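Local coordinates for protein TetR-family transcriptional regulator (Streptomyces coelicolor A3, PDB 2QIB) that probably binds cis-regulatory DNA through a helix-turn-helix motif and regulates transcription, as expected of a TetR-family regulator, at residues R47-V50 and Y51-F54; E198-G201 and A202-R205. All blocks are in the same frame, centred on the assembly; numbering follows the deposited sequence.

Contact 1 of 2, residues R47-V50 and Y51-F54; sequences RPLV and YHYF
Arg47 and Tyr51 run side by side, one turn apart on helix 47-53, within the predicted helix-turn-helix motif, where TetR-family proteins place their DNA-recognition helix. Arg47, with CG anti to its N (chi1 170°) and the chain extended to NE, sets its guanidinium so that Tyr51 CE2 sits over the centre of one face, 4.0 Å above the plane, with guanidinium and ring planes 68° apart. NH2 comes to 3.5 Å from Tyr51 OH at an angle too poor for a hydrogen bond; the charge is instead paired by a salt bridge from NH1 to Asp37 of helix 36-43. Without the ring, as with an alanine here, that face of the guanidinium would probably lose its cover and Arg47 be freer to turn away from Asp37. Leu49 CD1 lies 4.0 Å from Tyr53 CE2, the two side chains pointing the same way. Tyr53 and Phe54 pack on helix 11-28, while Val50 reaches Ile36, Ala40 and Leu60. His52 N makes only weak bonds, to the carbonyls of both Pro48 and Leu49. Val50 O accepts two N-H groups, Phe54 N in its carbonyl plane and Tyr53 N, at 3.0 Å, well above that plane.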
# COMPACT_ATOMS: atom_id res chain seq x y z
N ARG A 47 28.42 -16.05 21.81
CA ARG A 47 26.98 -16.22 21.77
C ARG A 47 26.30 -15.80 23.11
O ARG A 47 25.36 -15.00 23.10
CB ARG A 47 26.64 -17.67 21.32
CG ARG A 47 25.21 -18.10 21.46
CD ARG A 47 25.04 -19.64 21.19
NE ARG A 47 23.66 -20.06 21.45
CZ ARG A 47 22.65 -19.86 20.61
NH1 ARG A 47 22.88 -19.28 19.43
NH2 ARG A 47 21.42 -20.23 20.93
N PRO A 48 26.77 -16.33 24.27
CA PRO A 48 26.17 -15.89 25.54
C PRO A 48 26.27 -14.37 25.76
O PRO A 48 25.33 -13.74 26.29
CB PRO A 48 26.97 -16.66 26.61
CG PRO A 48 27.50 -17.83 25.89
CD PRO A 48 27.80 -17.35 24.49
N LEU A 49 27.38 -13.76 25.33
CA LEU A 49 27.51 -12.31 25.53
C LEU A 49 26.43 -11.50 24.76
O LEU A 49 25.98 -10.45 25.25
CB LEU A 49 28.95 -11.82 25.28
CG LEU A 49 29.24 -10.36 25.70
CD1 LEU A 49 28.85 -10.10 27.17
CD2 LEU A 49 30.72 -10.04 25.48
N VAL A 50 25.97 -11.99 23.60
CA VAL A 50 24.85 -11.34 22.90
C VAL A 50 23.61 -11.36 23.79
O VAL A 50 22.92 -10.36 23.93
CB VAL A 50 24.53 -12.01 21.54
CG1 VAL A 50 23.27 -11.39 20.92
CG2 VAL A 50 25.73 -11.88 20.59
N TYR A 51 23.34 -12.50 24.44
CA TYR A 51 22.17 -12.60 25.31
C TYR A 51 22.31 -11.78 26.61
O TYR A 51 21.32 -11.57 27.32
CB TYR A 51 21.90 -14.08 25.65
CG TYR A 51 21.35 -14.89 24.50
CD1 TYR A 51 19.99 -14.83 24.17
CD2 TYR A 51 22.19 -15.71 23.75
CE1 TYR A 51 19.50 -15.58 23.13
CE2 TYR A 51 21.70 -16.49 22.72
CZ TYR A 51 20.35 -16.42 22.42
OH TYR A 51 19.86 -17.16 21.38
N HIS A 52 23.51 -11.31 26.92
CA HIS A 52 23.68 -10.36 28.02
C HIS A 52 22.94 -9.05 27.73
O HIS A 52 22.45 -8.38 28.64
CB HIS A 52 25.16 -10.08 28.28
CG HIS A 52 25.40 -9.27 29.52
ND1 HIS A 52 25.30 -9.80 30.79
CD2 HIS A 52 25.72 -7.96 29.69
CE1 HIS A 52 25.56 -8.86 31.68
NE2 HIS A 52 25.82 -7.74 31.05
N TYR A 53 22.87 -8.69 26.44
CA TYR A 53 22.30 -7.40 25.99
C TYR A 53 20.86 -7.49 25.51
O TYR A 53 20.07 -6.54 25.65
CB TYR A 53 23.20 -6.84 24.90
CG TYR A 53 24.54 -6.40 25.44
CD1 TYR A 53 24.68 -5.11 25.96
CD2 TYR A 53 25.65 -7.24 25.45
CE1 TYR A 53 25.88 -4.67 26.46
CE2 TYR A 53 26.87 -6.81 25.98
CZ TYR A 53 26.97 -5.50 26.47
OH TYR A 53 28.13 -5.00 27.00
N PHE A 54 20.50 -8.63 24.94
CA PHE A 54 19.16 -8.87 24.42
C PHE A 54 18.71 -10.28 24.81
O PHE A 54 19.48 -11.22 24.63
CB PHE A 54 19.15 -8.68 22.90
CG PHE A 54 19.55 -7.30 22.49
CD1 PHE A 54 18.60 -6.29 22.40
CD2 PHE A 54 20.90 -6.99 22.27
CE1 PHE A 54 18.97 -5.00 22.06
CE2 PHE A 54 21.28 -5.70 21.93
CZ PHE A 54 20.32 -4.70 21.83

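Contact 2 of 2, residues E198-G201 and A202-R205; sequences EEMG and ALVR
The selenomethionine Met200 bends forward along its helix, toward the C-terminal end, to lay its terminal methyl against Val204. With CG anti to the backbone N (chi1 -160°), the chain first leaves beside its own carbonyl, then turns at chi2 and chi3, which carries CE forward by a helical turn. CE meets Val204 CG2 at 3.4 Å, closer than carbons usually pack, and reaches Leu203 CD2 at a looser 4.1 Å; the selenomethionine runs obliquely across both of these side chains. CG2 of Val204 also rests on the carbonyl oxygen of Met200. Outward from this apolar side, Met200 and Val204 touch Met190 of helix 175-194, and Met200 and Leu203 touch Leu149 of helix 147-168, so helix 198-209 packs as an amphipathic helix on the helices of the C-terminal, TetR-type regulatory half. Its regular i to i+4 ladder includes Val204 N to Met200 O, nearly straight at 168°. On a different flank of the helix, Arg205 folds back toward its N-terminal end. Bent at chi3 (-61°), it sets one guanidinium face above Gly201 O and Ala202 CA, each 3.5 Å from the plane and towards its rim. Gly201, lacking a side chain, lets NH1 come so near the backbone. Two waters lie in the guanidinium plane at its edge: Arg205 NH1 donates to water 2 at 2.7 Å, and Arg205 NH2 reaches water 1 only weakly. Both waters also lie within reach of Glu198 O and Glu198 OE1. Glu198 OE1 and Arg205 NH1 stand 4.9 Å apart, with the waters bridging them, and Arg205 also packs on Leu227 of the second subunit.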
# COMPACT_ATOMS: atom_id res chain seq x y z
N GLU A 198 -14.68 21.31 -3.33
CA GLU A 198 -14.14 22.65 -3.54
C GLU A 198 -12.99 22.96 -2.59
O GLU A 198 -12.02 23.60 -2.97
CB GLU A 198 -15.24 23.72 -3.41
CG GLU A 198 -16.37 23.58 -4.44
CD GLU A 198 -16.01 24.14 -5.82
OE1 GLU A 198 -14.91 24.73 -5.97
OE2 GLU A 198 -16.84 24.01 -6.75
N GLU A 199 -13.10 22.48 -1.35
CA GLU A 199 -12.04 22.68 -0.37
C GLU A 199 -10.74 22.00 -0.87
O GLU A 199 -9.64 22.60 -0.85
CB GLU A 199 -12.50 22.17 1.00
CG GLU A 199 -11.63 22.58 2.18
CD GLU A 199 -12.11 21.99 3.51
OE1 GLU A 199 -12.85 20.97 3.51
OE2 GLU A 199 -11.72 22.53 4.57
N MSE A 200 -10.87 20.77 -1.37
CA MSE A 200 -9.77 20.08 -2.03
C MSE A 200 -9.26 20.85 -3.27
O MSE A 200 -8.05 21.02 -3.45
CB MSE A 200 -10.20 18.65 -2.39
CG MSE A 200 -9.08 17.68 -2.63
SE MSE A 200 -7.81 17.48 -1.10
CE MSE A 200 -6.30 17.70 -2.18
N GLY A 201 -10.18 21.34 -4.10
CA GLY A 201 -9.83 22.12 -5.30
C GLY A 201 -8.96 23.33 -4.96
O GLY A 201 -7.98 23.62 -5.64
N ALA A 202 -9.32 24.03 -3.90
CA ALA A 202 -8.60 25.23 -3.52
C ALA A 202 -7.18 24.90 -3.08
O ALA A 202 -6.24 25.63 -3.42
CB ALA A 202 -9.36 26.00 -2.44
N LEU A 203 -7.02 23.80 -2.34
CA LEU A 203 -5.69 23.43 -1.87
C LEU A 203 -4.81 23.09 -3.06
O LEU A 203 -3.67 23.53 -3.15
CB LEU A 203 -5.74 22.25 -0.89
CG LEU A 203 -4.40 21.64 -0.50
CD1 LEU A 203 -3.48 22.66 0.17
CD2 LEU A 203 -4.66 20.46 0.44
N VAL A 204 -5.33 22.27 -3.98
CA VAL A 204 -4.56 21.82 -5.13
C VAL A 204 -4.16 22.99 -6.04
O VAL A 204 -3.02 23.07 -6.53
CB VAL A 204 -5.33 20.72 -5.91
CG1 VAL A 204 -4.51 20.19 -7.05
CG2 VAL A 204 -5.66 19.59 -4.97
N ARG A 205 -5.08 23.93 -6.25
CA ARG A 205 -4.72 25.12 -7.01
C ARG A 205 -3.56 25.88 -6.37
O ARG A 205 -2.65 26.30 -7.08
CB ARG A 205 -5.93 26.05 -7.20
CG ARG A 205 -6.93 25.50 -8.20
CD ARG A 205 -7.98 26.55 -8.62
NE ARG A 205 -8.79 27.02 -7.48
CZ ARG A 205 -9.88 26.43 -7.01
NH1 ARG A 205 -10.35 25.31 -7.57
NH2 ARG A 205 -10.53 26.95 -5.97
O HOH W 1 -13.22 26.19 -4.04
O HOH W 2 -12.39 24.80 -5.92

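Overall arrangement
From the N terminus, the chain passes through helices 11-28 and 36-43 before reaching contact 1 on helix 47-53, whose side chains pack against those two helices and helix 57-75 in the probable DNA-binding domain. Both contacts are local, each spanning successive turns of one helix, and neither closes a long loop. They stand in series, contact 1 ending well before contact 2 begins, with no nesting or crossing. Helices 57-75 to 175-194 intervene; contact 2 then follows on helix 198-209, set against helices 147-168 and 175-194 and reaching the second subunit. Contacts 1 and 2 lie on opposite sides of the chain's centre. The centres of contact 1 and contact 2 are about 56 Å apart.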